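Local coordinates for fructose transport system repressor FruR (Pseudomonas putida, PDB 3O74), which acts as a dual transcriptional regulator of the LacI family, probably by binding specific DNA sequences, with fructose 1-phosphate as its preferred effector, at residues A112-S117 with R263-R268; G194-L199 with D221-P226; N14-R19 with M230-G235. One frame throughout, in Å; residues are numbered along the deposited sequence.

Interaction 1 of 3, residues A112-S117 with R263-R268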
ATOM      1  N   ALA B 112       1.436  -7.482 -24.409  1.00 32.26           N
ATOM      2  CA  ALA B 112       2.259  -7.011 -25.515  1.00 37.12           C
ATOM      3  C   ALA B 112       1.488  -7.046 -26.833  1.00 43.32           C
ATOM      4  O   ALA B 112       1.562  -6.113 -27.634  1.00 44.16           O
ATOM      5  CB  ALA B 112       3.532  -7.831 -25.617  1.00 33.74           C
ATOM      6  N   ALA B 113       0.745  -8.125 -27.051  1.00 44.20           N
ATOM      7  CA  ALA B 113      -0.045  -8.275 -28.267  1.00 44.73           C
ATOM      8  C   ALA B 113      -1.077  -7.158 -28.402  1.00 47.96           C
ATOM      9  O   ALA B 113      -1.396  -6.728 -29.511  1.00 47.08           O
ATOM     10  CB  ALA B 113      -0.721  -9.633 -28.293  1.00 44.52           C
ATOM     11  N   SER B 114      -1.596  -6.684 -27.273  1.00 50.37           N
ATOM     12  CA  SER B 114      -2.598  -5.623 -27.296  1.00 50.20           C
ATOM     13  C   SER B 114      -2.012  -4.299 -27.789  1.00 53.87           C
ATOM     14  O   SER B 114      -2.732  -3.458 -28.328  1.00 58.85           O
ATOM     15  CB  SER B 114      -3.265  -5.454 -25.925  1.00 46.42           C
ATOM     16  OG  SER B 114      -2.447  -4.727 -25.024  1.00 45.03           O
ATOM     17  N   LEU B 115      -0.706  -4.118 -27.605  1.00 50.30           N
ATOM     18  CA  LEU B 115      -0.023  -2.924 -28.096  1.00 47.05           C
ATOM     19  C   LEU B 115       0.375  -3.097 -29.560  1.00 56.14           C
ATOM     20  O   LEU B 115       0.355  -2.143 -30.339  1.00 59.19           O
ATOM     21  CB  LEU B 115       1.221  -2.627 -27.258  1.00 39.16           C
ATOM     22  CG  LEU B 115       1.052  -2.585 -25.736  1.00 37.37           C
ATOM     23  CD1 LEU B 115       2.320  -2.066 -25.071  1.00 36.27           C
ATOM     24  CD2 LEU B 115      -0.150  -1.743 -25.341  1.00 33.43           C
ATOM     25  N   LEU B 116       0.738  -4.325 -29.920  1.00 58.23           N
ATOM     26  CA  LEU B 116       1.183  -4.650 -31.271  1.00 62.08           C
ATOM     27  C   LEU B 116       0.118  -4.368 -32.329  1.00 66.92           C
ATOM     28  O   LEU B 116       0.417  -4.324 -33.522  1.00 67.39           O
ATOM     29  CB  LEU B 116       1.623  -6.116 -31.343  1.00 60.89           C
ATOM     30  CG  LEU B 116       3.125  -6.396 -31.414  1.00 62.18           C
ATOM     31  CD1 LEU B 116       3.936  -5.151 -31.095  1.00 64.10           C
ATOM     32  CD2 LEU B 116       3.507  -7.542 -30.489  1.00 63.37           C
ATOM     33  N   SER B 117      -1.122  -4.176 -31.890  1.00 68.75           N
ATOM     34  CA  SER B 117      -2.227  -3.946 -32.814  1.00 72.24           C
ATOM     35  C   SER B 117      -2.042  -2.657 -33.609  1.00 73.66           C
ATOM     36  O   SER B 117      -2.409  -2.583 -34.781  1.00 76.41           O
ATOM     37  CB  SER B 117      -3.561  -3.910 -32.064  1.00 72.96           C
ATOM     38  OG  SER B 117      -3.934  -2.578 -31.748  1.00 73.52           O
ATOM     39  N   ARG B 263      -4.715 -13.486 -14.485  1.00 24.66           N
ATOM     40  CA  ARG B 263      -4.858 -12.057 -14.251  1.00 32.06           C
ATOM     41  C   ARG B 263      -6.059 -11.524 -15.029  1.00 32.71           C
ATOM     42  O   ARG B 263      -6.445 -12.091 -16.049  1.00 33.49           O
ATOM     43  CB  ARG B 263      -3.588 -11.315 -14.670  1.00 32.01           C
ATOM     44  CG  ARG B 263      -2.393 -11.561 -13.758  1.00 32.91           C
ATOM     45  CD  ARG B 263      -1.177 -10.741 -14.175  1.00 34.77           C
ATOM     46  NE  ARG B 263      -0.076 -10.908 -13.230  1.00 33.96           N
ATOM     47  CZ  ARG B 263       0.225 -10.040 -12.269  1.00 35.47           C
ATOM     48  NH1 ARG B 263      -0.481  -8.927 -12.132  1.00 34.73           N
ATOM     49  NH2 ARG B 263       1.241 -10.279 -11.449  1.00 35.02           N
ATOM     50  N   THR B 264      -6.657 -10.439 -14.547  1.00 33.26           N
ATOM     51  CA  THR B 264      -7.756  -9.808 -15.270  1.00 39.44           C
ATOM     52  C   THR B 264      -7.225  -8.699 -16.173  1.00 39.40           C
ATOM     53  O   THR B 264      -6.353  -7.924 -15.774  1.00 35.61           O
ATOM     54  CB  THR B 264      -8.834  -9.265 -14.319  1.00 44.73           C
ATOM     55  OG1 THR B 264      -8.244  -8.347 -13.392  1.00 49.30           O
ATOM     56  CG2 THR B 264      -9.479 -10.411 -13.550  1.00 45.79           C
ATOM     57  N   PHE B 265      -7.737  -8.638 -17.397  1.00 43.32           N
ATOM     58  CA  PHE B 265      -7.275  -7.654 -18.368  1.00 45.65           C
ATOM     59  C   PHE B 265      -8.102  -6.374 -18.270  1.00 46.85           C
ATOM     60  O   PHE B 265      -9.322  -6.393 -18.447  1.00 43.81           O
ATOM     61  CB  PHE B 265      -7.345  -8.229 -19.784  1.00 50.27           C
ATOM     62  CG  PHE B 265      -6.423  -7.554 -20.769  1.00 54.52           C
ATOM     63  CD1 PHE B 265      -6.210  -8.103 -22.024  1.00 56.98           C
ATOM     64  CD2 PHE B 265      -5.768  -6.379 -20.439  1.00 58.15           C
ATOM     65  CE1 PHE B 265      -5.367  -7.491 -22.934  1.00 57.85           C
ATOM     66  CE2 PHE B 265      -4.922  -5.763 -21.347  1.00 59.59           C
ATOM     67  CZ  PHE B 265      -4.722  -6.320 -22.595  1.00 57.62           C
ATOM     68  N   LYS B 266      -7.432  -5.267 -17.970  1.00 45.19           N
ATOM     69  CA  LYS B 266      -8.077  -3.963 -17.943  1.00 45.95           C
ATOM     70  C   LYS B 266      -7.618  -3.167 -19.155  1.00 51.82           C
ATOM     71  O   LYS B 266      -6.531  -2.593 -19.151  1.00 50.45           O
ATOM     72  CB  LYS B 266      -7.724  -3.205 -16.666  1.00 50.52           C
ATOM     73  CG  LYS B 266      -8.255  -1.779 -16.644  1.00 56.63           C
ATOM     74  CD  LYS B 266      -9.772  -1.749 -16.511  1.00 60.17           C
ATOM     75  CE  LYS B 266     -10.340  -0.418 -16.983  1.00 61.85           C
ATOM     76  NZ  LYS B 266     -11.194   0.245 -15.957  1.00 63.53           N
ATOM     77  N   GLN B 267      -8.441  -3.148 -20.198  1.00 57.27           N
ATOM     78  CA  GLN B 267      -8.098  -2.427 -21.418  1.00 61.37           C
ATOM     79  C   GLN B 267      -8.660  -1.021 -21.406  1.00 60.74           C
ATOM     80  O   GLN B 267      -9.862  -0.817 -21.234  1.00 65.27           O
ATOM     81  CB  GLN B 267      -8.578  -3.173 -22.660  1.00 65.53           C
ATOM     82  CG  GLN B 267      -7.658  -4.304 -23.110  1.00 70.65           C
ATOM     83  CD  GLN B 267      -8.088  -4.910 -24.433  1.00 78.40           C
ATOM     84  OE1 GLN B 267      -9.127  -5.571 -24.525  1.00 81.41           O
ATOM     85  NE2 GLN B 267      -7.291  -4.680 -25.471  1.00 79.58           N
ATOM     86  N   ARG B 268      -7.774  -0.052 -21.585  1.00 55.35           N
ATOM     87  CA  ARG B 268      -8.165   1.344 -21.629  1.00 49.64           C
ATOM     88  C   ARG B 268      -7.832   1.923 -22.997  1.00 49.50           C
ATOM     89  O   ARG B 268      -8.272   3.016 -23.344  1.00 46.68           O
ATOM     90  CB  ARG B 268      -7.463   2.119 -20.517  1.00 49.59           C
ATOM     91  CG  ARG B 268      -7.764   1.568 -19.137  1.00 51.69           C
ATOM     92  CD  ARG B 268      -6.874   2.189 -18.085  1.00 54.13           C
ATOM     93  NE  ARG B 268      -6.785   1.345 -16.898  1.00 58.64           N
ATOM     94  CZ  ARG B 268      -7.268   1.683 -15.710  1.00 60.28           C
ATOM     95  NH1 ARG B 268      -7.863   2.853 -15.550  1.00 65.49           N
ATOM     96  NH2 ARG B 268      -7.149   0.860 -14.681  1.00 57.64           N
TER

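Interaction 2 of 3, residues G194-L199 with D221-P226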
ATOM      1  N   GLY B 194       7.874   5.307 -12.408  1.00 25.80           N
ATOM      2  CA  GLY B 194       9.120   5.949 -12.778  1.00 22.17           C
ATOM      3  C   GLY B 194       9.057   6.423 -14.215  1.00 22.17           C
ATOM      4  O   GLY B 194       9.561   7.495 -14.553  1.00 25.84           O
ATOM      5  N   VAL B 195       8.431   5.612 -15.063  1.00 22.62           N
ATOM      6  CA  VAL B 195       8.219   5.981 -16.454  1.00 21.27           C
ATOM      7  C   VAL B 195       7.445   7.296 -16.526  1.00 21.71           C
ATOM      8  O   VAL B 195       7.799   8.189 -17.289  1.00 26.08           O
ATOM      9  CB  VAL B 195       7.460   4.880 -17.218  1.00 24.07           C
ATOM     10  CG1 VAL B 195       6.906   5.425 -18.522  1.00 24.72           C
ATOM     11  CG2 VAL B 195       8.366   3.671 -17.469  1.00 23.37           C
ATOM     12  N   PHE B 196       6.394   7.415 -15.720  1.00 22.02           N
ATOM     13  CA  PHE B 196       5.597   8.636 -15.697  1.00 27.31           C
ATOM     14  C   PHE B 196       6.424   9.840 -15.264  1.00 25.43           C
ATOM     15  O   PHE B 196       6.206  10.953 -15.739  1.00 27.65           O
ATOM     16  CB  PHE B 196       4.384   8.485 -14.773  1.00 28.04           C
ATOM     17  CG  PHE B 196       3.310   7.585 -15.316  1.00 31.01           C
ATOM     18  CD1 PHE B 196       3.198   7.364 -16.681  1.00 32.91           C
ATOM     19  CD2 PHE B 196       2.406   6.967 -14.468  1.00 30.52           C
ATOM     20  CE1 PHE B 196       2.207   6.536 -17.194  1.00 29.88           C
ATOM     21  CE2 PHE B 196       1.409   6.139 -14.972  1.00 29.62           C
ATOM     22  CZ  PHE B 196       1.311   5.925 -16.339  1.00 27.39           C
ATOM     23  N   ASP B 197       7.365   9.623 -14.350  1.00 29.40           N
ATOM     24  CA  ASP B 197       8.243  10.705 -13.911  1.00 31.86           C
ATOM     25  C   ASP B 197       9.077  11.209 -15.074  1.00 35.56           C
ATOM     26  O   ASP B 197       9.247  12.419 -15.265  1.00 33.57           O
ATOM     27  CB  ASP B 197       9.168  10.240 -12.791  1.00 32.64           C
ATOM     28  CG  ASP B 197       8.448  10.068 -11.474  1.00 35.44           C
ATOM     29  OD1 ASP B 197       7.466  10.799 -11.230  1.00 36.30           O
ATOM     30  OD2 ASP B 197       8.868   9.197 -10.682  1.00 40.56           O
ATOM     31  N   THR B 198       9.601  10.271 -15.852  1.00 28.46           N
ATOM     32  CA  THR B 198      10.434  10.618 -16.991  1.00 29.23           C
ATOM     33  C   THR B 198       9.610  11.363 -18.032  1.00 29.72           C
ATOM     34  O   THR B 198      10.034  12.394 -18.546  1.00 32.62           O
ATOM     35  CB  THR B 198      11.078   9.368 -17.616  1.00 32.80           C
ATOM     36  OG1 THR B 198      11.941   8.752 -16.651  1.00 34.05           O
ATOM     37  CG2 THR B 198      11.888   9.742 -18.841  1.00 34.16           C
ATOM     38  N   LEU B 199       8.423  10.841 -18.325  1.00 27.86           N
ATOM     39  CA  LEU B 199       7.526  11.463 -19.291  1.00 30.84           C
ATOM     40  C   LEU B 199       7.172  12.890 -18.888  1.00 38.34           C
ATOM     41  O   LEU B 199       7.103  13.784 -19.726  1.00 36.17           O
ATOM     42  CB  LEU B 199       6.249  10.634 -19.428  1.00 38.10           C
ATOM     43  CG  LEU B 199       6.246   9.546 -20.500  1.00 41.87           C
ATOM     44  CD1 LEU B 199       7.607   8.877 -20.615  1.00 53.38           C
ATOM     45  CD2 LEU B 199       5.159   8.529 -20.223  1.00 30.59           C
ATOM     46  N   ASP B 221      -7.690   5.495 -14.677  1.00 44.39           N
ATOM     47  CA  ASP B 221      -8.980   5.769 -15.300  1.00 45.03           C
ATOM     48  C   ASP B 221      -9.114   7.239 -15.691  1.00 44.63           C
ATOM     49  O   ASP B 221      -9.939   7.590 -16.531  1.00 42.13           O
ATOM     50  CB  ASP B 221     -10.128   5.377 -14.364  1.00 47.97           C
ATOM     51  CG  ASP B 221     -10.333   3.873 -14.277  1.00 54.77           C
ATOM     52  OD1 ASP B 221     -10.329   3.203 -15.330  1.00 56.82           O
ATOM     53  OD2 ASP B 221     -10.513   3.365 -13.151  1.00 59.83           O
ATOM     54  N   PHE B 222      -8.298   8.089 -15.071  1.00 41.32           N
ATOM     55  CA  PHE B 222      -8.374   9.533 -15.279  1.00 40.35           C
ATOM     56  C   PHE B 222      -7.232  10.069 -16.140  1.00 43.18           C
ATOM     57  O   PHE B 222      -7.217  11.248 -16.499  1.00 43.21           O
ATOM     58  CB  PHE B 222      -8.378  10.261 -13.934  1.00 38.45           C
ATOM     59  CG  PHE B 222      -9.536   9.899 -13.050  1.00 40.82           C
ATOM     60  CD1 PHE B 222     -10.684  10.674 -13.040  1.00 45.25           C
ATOM     61  CD2 PHE B 222      -9.476   8.790 -12.225  1.00 41.50           C
ATOM     62  CE1 PHE B 222     -11.754  10.348 -12.225  1.00 46.29           C
ATOM     63  CE2 PHE B 222     -10.540   8.458 -11.408  1.00 45.50           C
ATOM     64  CZ  PHE B 222     -11.682   9.239 -11.410  1.00 47.09           C
ATOM     65  N   LEU B 223      -6.266   9.208 -16.445  1.00 42.07           N
ATOM     66  CA  LEU B 223      -5.156   9.585 -17.315  1.00 42.50           C
ATOM     67  C   LEU B 223      -5.636   9.819 -18.738  1.00 43.56           C
ATOM     68  O   LEU B 223      -6.395   9.015 -19.278  1.00 50.03           O
ATOM     69  CB  LEU B 223      -4.080   8.496 -17.334  1.00 45.37           C
ATOM     70  CG  LEU B 223      -2.950   8.554 -16.311  1.00 47.28           C
ATOM     71  CD1 LEU B 223      -1.828   7.637 -16.762  1.00 48.56           C
ATOM     72  CD2 LEU B 223      -2.445   9.974 -16.155  1.00 45.25           C
ATOM     73  N   PRO B 224      -5.193  10.925 -19.353  1.00 47.21           N
ATOM     74  CA  PRO B 224      -5.449  11.161 -20.776  1.00 48.40           C
ATOM     75  C   PRO B 224      -4.743  10.091 -21.599  1.00 46.75           C
ATOM     76  O   PRO B 224      -5.257   9.631 -22.619  1.00 47.24           O
ATOM     77  CB  PRO B 224      -4.802  12.526 -21.029  1.00 49.74           C
ATOM     78  CG  PRO B 224      -4.713  13.166 -19.689  1.00 48.14           C
ATOM     79  CD  PRO B 224      -4.476  12.048 -18.728  1.00 44.52           C
ATOM     80  N   LEU B 225      -3.557   9.705 -21.139  1.00 45.56           N
ATOM     81  CA  LEU B 225      -2.803   8.618 -21.737  1.00 44.71           C
ATOM     82  C   LEU B 225      -3.349   7.284 -21.246  1.00 47.49           C
ATOM     83  O   LEU B 225      -3.188   6.938 -20.076  1.00 45.54           O
ATOM     84  CB  LEU B 225      -1.327   8.751 -21.365  1.00 48.16           C
ATOM     85  CG  LEU B 225      -0.378   7.660 -21.860  1.00 52.20           C
ATOM     86  CD1 LEU B 225      -0.610   7.383 -23.334  1.00 56.98           C
ATOM     87  CD2 LEU B 225       1.064   8.063 -21.603  1.00 52.21           C
ATOM     88  N   PRO B 226      -4.006   6.531 -22.141  1.00 44.33           N
ATOM     89  CA  PRO B 226      -4.614   5.252 -21.761  1.00 43.54           C
ATOM     90  C   PRO B 226      -3.565   4.171 -21.523  1.00 43.73           C
ATOM     91  O   PRO B 226      -2.619   4.042 -22.299  1.00 40.01           O
ATOM     92  CB  PRO B 226      -5.470   4.899 -22.981  1.00 45.01           C
ATOM     93  CG  PRO B 226      -4.802   5.585 -24.122  1.00 44.00           C
ATOM     94  CD  PRO B 226      -4.228   6.854 -23.561  1.00 44.52           C
TER

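Interaction 3 of 3, residues N14-R19 with M230-G235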
ATOM      1  N   ASN B  14       4.002  -1.824  -2.047  1.00 34.41           N
ATOM      2  CA  ASN B  14       3.378  -2.444  -3.212  1.00 31.84           C
ATOM      3  C   ASN B  14       1.937  -2.824  -2.879  1.00 31.22           C
ATOM      4  O   ASN B  14       1.701  -3.700  -2.048  1.00 29.19           O
ATOM      5  CB  ASN B  14       4.177  -3.671  -3.651  1.00 33.74           C
ATOM      6  CG  ASN B  14       3.656  -4.277  -4.941  1.00 42.10           C
ATOM      7  OD1 ASN B  14       2.497  -4.087  -5.309  1.00 45.65           O
ATOM      8  ND2 ASN B  14       4.513  -5.021  -5.632  1.00 44.39           N
ATOM      9  N   PRO B  15       0.968  -2.157  -3.524  1.00 36.78           N
ATOM     10  CA  PRO B  15      -0.456  -2.309  -3.202  1.00 35.68           C
ATOM     11  C   PRO B  15      -0.971  -3.734  -3.379  1.00 31.77           C
ATOM     12  O   PRO B  15      -1.927  -4.123  -2.707  1.00 32.29           O
ATOM     13  CB  PRO B  15      -1.142  -1.376  -4.206  1.00 39.71           C
ATOM     14  CG  PRO B  15      -0.101  -0.390  -4.584  1.00 43.12           C
ATOM     15  CD  PRO B  15       1.188  -1.153  -4.578  1.00 41.46           C
ATOM     16  N   SER B  16      -0.354  -4.499  -4.274  1.00 31.12           N
ATOM     17  CA  SER B  16      -0.767  -5.881  -4.494  1.00 29.43           C
ATOM     18  C   SER B  16      -0.412  -6.767  -3.306  1.00 29.88           C
ATOM     19  O   SER B  16      -1.212  -7.598  -2.878  1.00 32.28           O
ATOM     20  CB  SER B  16      -0.143  -6.432  -5.776  1.00 35.49           C
ATOM     21  OG  SER B  16      -0.627  -5.736  -6.908  1.00 39.32           O
ATOM     22  N   TYR B  17       0.790  -6.589  -2.768  1.00 23.80           N
ATOM     23  CA  TYR B  17       1.176  -7.340  -1.584  1.00 25.41           C
ATOM     24  C   TYR B  17       0.320  -6.950  -0.378  1.00 25.40           C
ATOM     25  O   TYR B  17      -0.066  -7.806   0.413  1.00 25.63           O
ATOM     26  CB  TYR B  17       2.670  -7.182  -1.295  1.00 27.27           C
ATOM     27  CG  TYR B  17       3.543  -7.936  -2.273  1.00 32.32           C
ATOM     28  CD1 TYR B  17       3.406  -9.309  -2.436  1.00 30.06           C
ATOM     29  CD2 TYR B  17       4.506  -7.280  -3.030  1.00 34.36           C
ATOM     30  CE1 TYR B  17       4.204 -10.010  -3.332  1.00 33.35           C
ATOM     31  CE2 TYR B  17       5.307  -7.974  -3.927  1.00 37.15           C
ATOM     32  CZ  TYR B  17       5.150  -9.336  -4.073  1.00 36.39           C
ATOM     33  OH  TYR B  17       5.943 -10.030  -4.961  1.00 36.63           O
ATOM     34  N   ALA B  18       0.014  -5.661  -0.252  1.00 29.51           N
ATOM     35  CA  ALA B  18      -0.842  -5.181   0.833  1.00 28.36           C
ATOM     36  C   ALA B  18      -2.242  -5.788   0.741  1.00 25.56           C
ATOM     37  O   ALA B  18      -2.810  -6.229   1.743  1.00 27.85           O
ATOM     38  CB  ALA B  18      -0.914  -3.656   0.824  1.00 24.65           C
ATOM     39  N   ARG B  19      -2.791  -5.808  -0.468  1.00 23.16           N
ATOM     40  CA  ARG B  19      -4.107  -6.380  -0.699  1.00 28.07           C
ATOM     41  C   ARG B  19      -4.123  -7.870  -0.364  1.00 26.92           C
ATOM     42  O   ARG B  19      -5.019  -8.356   0.332  1.00 26.48           O
ATOM     43  CB  ARG B  19      -4.536  -6.163  -2.147  1.00 39.00           C
ATOM     44  CG  ARG B  19      -5.795  -6.918  -2.522  1.00 53.06           C
ATOM     45  CD  ARG B  19      -7.050  -6.178  -2.107  1.00 63.50           C
ATOM     46  NE  ARG B  19      -7.249  -4.977  -2.908  1.00 72.35           N
ATOM     47  CZ  ARG B  19      -8.386  -4.669  -3.525  1.00 77.28           C
ATOM     48  NH1 ARG B  19      -9.434  -5.476  -3.426  1.00 76.35           N
ATOM     49  NH2 ARG B  19      -8.474  -3.553  -4.235  1.00 79.64           N
HETATM   50  N   MSE B 230      -2.750  -5.518 -16.507  1.00 33.18           N
HETATM   51  CA  MSE B 230      -3.050  -6.896 -16.130  1.00 28.70           C
HETATM   52  C   MSE B 230      -2.998  -7.026 -14.610  1.00 30.30           C
HETATM   53  O   MSE B 230      -1.917  -7.121 -14.036  1.00 26.66           O
HETATM   54  CB  MSE B 230      -2.032  -7.846 -16.756  1.00 29.34           C
HETATM   55  CG  MSE B 230      -2.258  -8.143 -18.228  1.00 36.64           C
HETATM   56 SE   MSE B 230      -3.726  -9.392 -18.483  0.41 27.35          SE
HETATM   57  CE  MSE B 230      -3.511  -9.700 -20.390  1.00 52.86           C
ATOM     58  N   ALA B 231      -4.163  -7.032 -13.964  1.00 33.21           N
ATOM     59  CA  ALA B 231      -4.236  -7.048 -12.503  1.00 29.88           C
ATOM     60  C   ALA B 231      -4.366  -8.458 -11.914  1.00 28.34           C
ATOM     61  O   ALA B 231      -4.999  -9.328 -12.503  1.00 30.49           O
ATOM     62  CB  ALA B 231      -5.380  -6.165 -12.025  1.00 32.18           C
ATOM     63  N   GLN B 232      -3.770  -8.666 -10.743  1.00 31.25           N
ATOM     64  CA  GLN B 232      -3.898  -9.928 -10.024  1.00 29.72           C
ATOM     65  C   GLN B 232      -5.299 -10.080  -9.458  1.00 30.52           C
ATOM     66  O   GLN B 232      -5.926  -9.095  -9.074  1.00 31.01           O
ATOM     67  CB  GLN B 232      -2.911  -9.989  -8.856  1.00 33.36           C
ATOM     68  CG  GLN B 232      -1.440  -9.907  -9.225  1.00 41.56           C
ATOM     69  CD  GLN B 232      -0.537 -10.085  -8.011  1.00 45.17           C
ATOM     70  OE1 GLN B 232      -0.827 -10.883  -7.121  1.00 49.34           O
ATOM     71  NE2 GLN B 232       0.563  -9.342  -7.976  1.00 45.89           N
ATOM     72  N   GLN B 233      -5.782 -11.316  -9.394  1.00 26.38           N
ATOM     73  CA  GLN B 233      -6.978 -11.611  -8.618  1.00 29.12           C
ATOM     74  C   GLN B 233      -6.533 -11.879  -7.182  1.00 28.81           C
ATOM     75  O   GLN B 233      -6.384 -13.031  -6.771  1.00 24.34           O
ATOM     76  CB  GLN B 233      -7.730 -12.813  -9.200  1.00 28.34           C
ATOM     77  CG  GLN B 233      -8.165 -12.629 -10.654  1.00 33.88           C
ATOM     78  CD  GLN B 233      -9.090 -13.729 -11.153  1.00 41.07           C
ATOM     79  OE1 GLN B 233     -10.279 -13.750 -10.838  1.00 51.26           O
ATOM     80  NE2 GLN B 233      -8.545 -14.642 -11.950  1.00 33.81           N
ATOM     81  N   HIS B 234      -6.310 -10.802  -6.430  1.00 25.27           N
ATOM     82  CA  HIS B 234      -5.715 -10.889  -5.097  1.00 24.92           C
ATOM     83  C   HIS B 234      -6.520 -11.760  -4.142  1.00 26.13           C
ATOM     84  O   HIS B 234      -5.956 -12.499  -3.332  1.00 27.78           O
ATOM     85  CB  HIS B 234      -5.554  -9.494  -4.487  1.00 26.57           C
ATOM     86  CG  HIS B 234      -4.934  -8.490  -5.410  1.00 33.13           C
ATOM     87  ND1 HIS B 234      -3.569  -8.304  -5.502  1.00 33.39           N
ATOM     88  CD2 HIS B 234      -5.493  -7.610  -6.270  1.00 30.29           C
ATOM     89  CE1 HIS B 234      -3.319  -7.355  -6.385  1.00 29.80           C
ATOM     90  NE2 HIS B 234      -4.466  -6.916  -6.867  1.00 29.92           N
ATOM     91  N   GLY B 235      -7.841 -11.660  -4.229  1.00 27.36           N
ATOM     92  CA  GLY B 235      -8.716 -12.430  -3.368  1.00 29.61           C
ATOM     93  C   GLY B 235      -8.531 -13.921  -3.565  1.00 29.45           C
ATOM     94  O   GLY B 235      -8.462 -14.676  -2.597  1.00 34.12           O
TER
HETATM   95  O   HOH W   1      -2.262  -6.554  -9.547  1.00 31.36           O

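Interaction 1 of 3, residues A112-S117 with R263-R268
Phe265 reaches from near the end of strand 257-266 to Ser114, near the C-terminal end of helix 104-116, and the two meet at the far edge of the ring. At its root, Phe265 CB is still 8.0 Å from Ser114 OG. The first torsion (chi1 -157°) sets CG opposite the backbone N and aims the ring at the helix. Along the ring, Phe265 CE1 first comes within 4.2 Å of Ser114 CB. The far atom Phe265 CZ then makes the closest approach, lying 3.7 Å from Ser114 OG; Ser114 CB is no farther away. Both serine atoms stand near the plane of the ring, so the phenyl group presents an edge and not a face. One face is occupied from within the same segment: Gln267 CG lies 3.5 Å above the ring plane, displaced toward the rim formed by CE2 and CZ. Beyond CG the glutamine runs extended, and its amide NE2 ends 4.1 Å from Ser114 CB, a loose van der Waals touch on the methylene. The serine hydroxyl has its polar partners elsewhere. With chi1 at 79°, OG turns back to hydrogen-bond with Leu111 O one turn earlier in the helix, and it also pairs with Asn228 ND2. The oxygen beside the phenyl edge is thus occupied by backbone and amide groups, and its contact with the phenyl edge is van der Waals only. This small surface contact lays helix 104-116 against the neighbouring strands 257-266 and 227-231: Phe265 also rests on Gln110 and Leu111 of the helix and on Asn228 and Met230 of the adjacent strand, while Leu115, one residue past Ser114, packs on Ala183 and Val185 of strand 183-186.

Interaction 2 of 3, residues G194-L199 with D221-P226
Phe196 and Leu199, on helix 189-201, meet Leu223 and Leu225 of the loop that precedes strand 227-231. The helix is the crossover of a beta-alpha-beta unit whose parallel strands, 183-186 and 210-214, are neighbours in the sheet, part of the Rossmann-like C-terminal lobe of a LacI-family core. Across the two segments the contact is wholly apolar. Phe196 and Leu223 come from opposite directions, Leu223 CD1 meeting the ring obliquely at CZ and CE2: CG of the phenylalanine lies opposite its own carbonyl carbon (chi1 -72°), which carries the ring out from the helix so that its far atoms reach the loop. Leu199 and Leu225 add a second, looser touch; Phe196 and Leu225 both also rest on Leu211 of strand 210-214. Hydrogen bonds belong to the helix itself, where Thr198 N donates to Gly194 O over 3.1 Å and Leu199 N to Val195 O over 2.9 Å. Charge stays at the margin, where Asp197 forms a salt bridge with Arg163. Contacts between subunits complete the account. Phe222 meets the ring of Phe196 of the second subunit with planes at about 55°, and Leu223 packs on Phe222 of that subunit, so the cluster lies at the dimer interface. Within the chain, the tightest touch is Phe196 CZ to Leu223 CD1 at 3.6 Å, while Leu199 CD2 and Leu225 CD2 stand 4.3 Å apart.

Interaction 3 of 3, residues N14-R19 with M230-G235
Beside the cleft between the two lobes of the LacI-type core, Ser16 and Arg19 at the start of helix 15-30 pack against Gln232 and His234, where strand 227-231 passes over into helix 234-250. The imidazole of His234 is the centrepiece. Arg19 CB lies over one face, 4.2 Å from the ring centroid and 22° off its normal, a CH-pi contact; Gln232 CB covers the opposite face. At the ring edge, in plane, Ser16 OG comes to 3.2 Å from His234 CE1. Arg19 CG comes unusually close to His234 CB, a short approach best read with caution. The arginine leaves its backbone with CG opposite N (chi1 171°), then bends at the next two torsions, and its guanidinium goes on to a salt bridge with Glu13 of the second subunit. A water links the polar atoms: it accepts from Gln232 N at 2.9 Å and hydrogen-bonds with Ser16 OG at 3.2 Å. The Gln232 amide passes the serine, NE2 lying 3.7 Å from Ser16 CB, and makes a weak hydrogen bond to Asp89. Asn14 caps helix 15-30, its OD1 accepting from Ser16 N at 3.1 Å. A bound glycerol, probably from crystallisation, hydrogen-bonds to Tyr17 OH and weakly to Asn14 ND2, consistent with a small-molecule pocket nearby. The passage of the chain from strand 227-231 of one lobe into helix 234-250 of the other, packed here against the start of helix 15-30, is one of the interlobe crossovers of the type I periplasmic-binding fold.

Overall arrangement
Interactions 1 and 3 lie at the surface, interaction 2 is partly buried, and interaction 3 sits nearest the centre of the chain. Interactions 1 and 3 share neighbouring strands 257-266 and 227-231: Thr264 N probably hydrogen-bonds to Ala231 O, and Arg263 to Met230 O. Interaction 2 joins interaction 1 through salt bridges from Asp221 to Arg268 and Lys266, and its loop runs into strand 227-231, whose end belongs to interaction 3. The chemistry follows position: apolar side chains at the dimer interface in interaction 2, an aromatic edge beside a serine in interaction 1, and, in interaction 3, which also reaches the second subunit, an imidazole packed between aliphatic carbons, with a water bridging serine and backbone beside it.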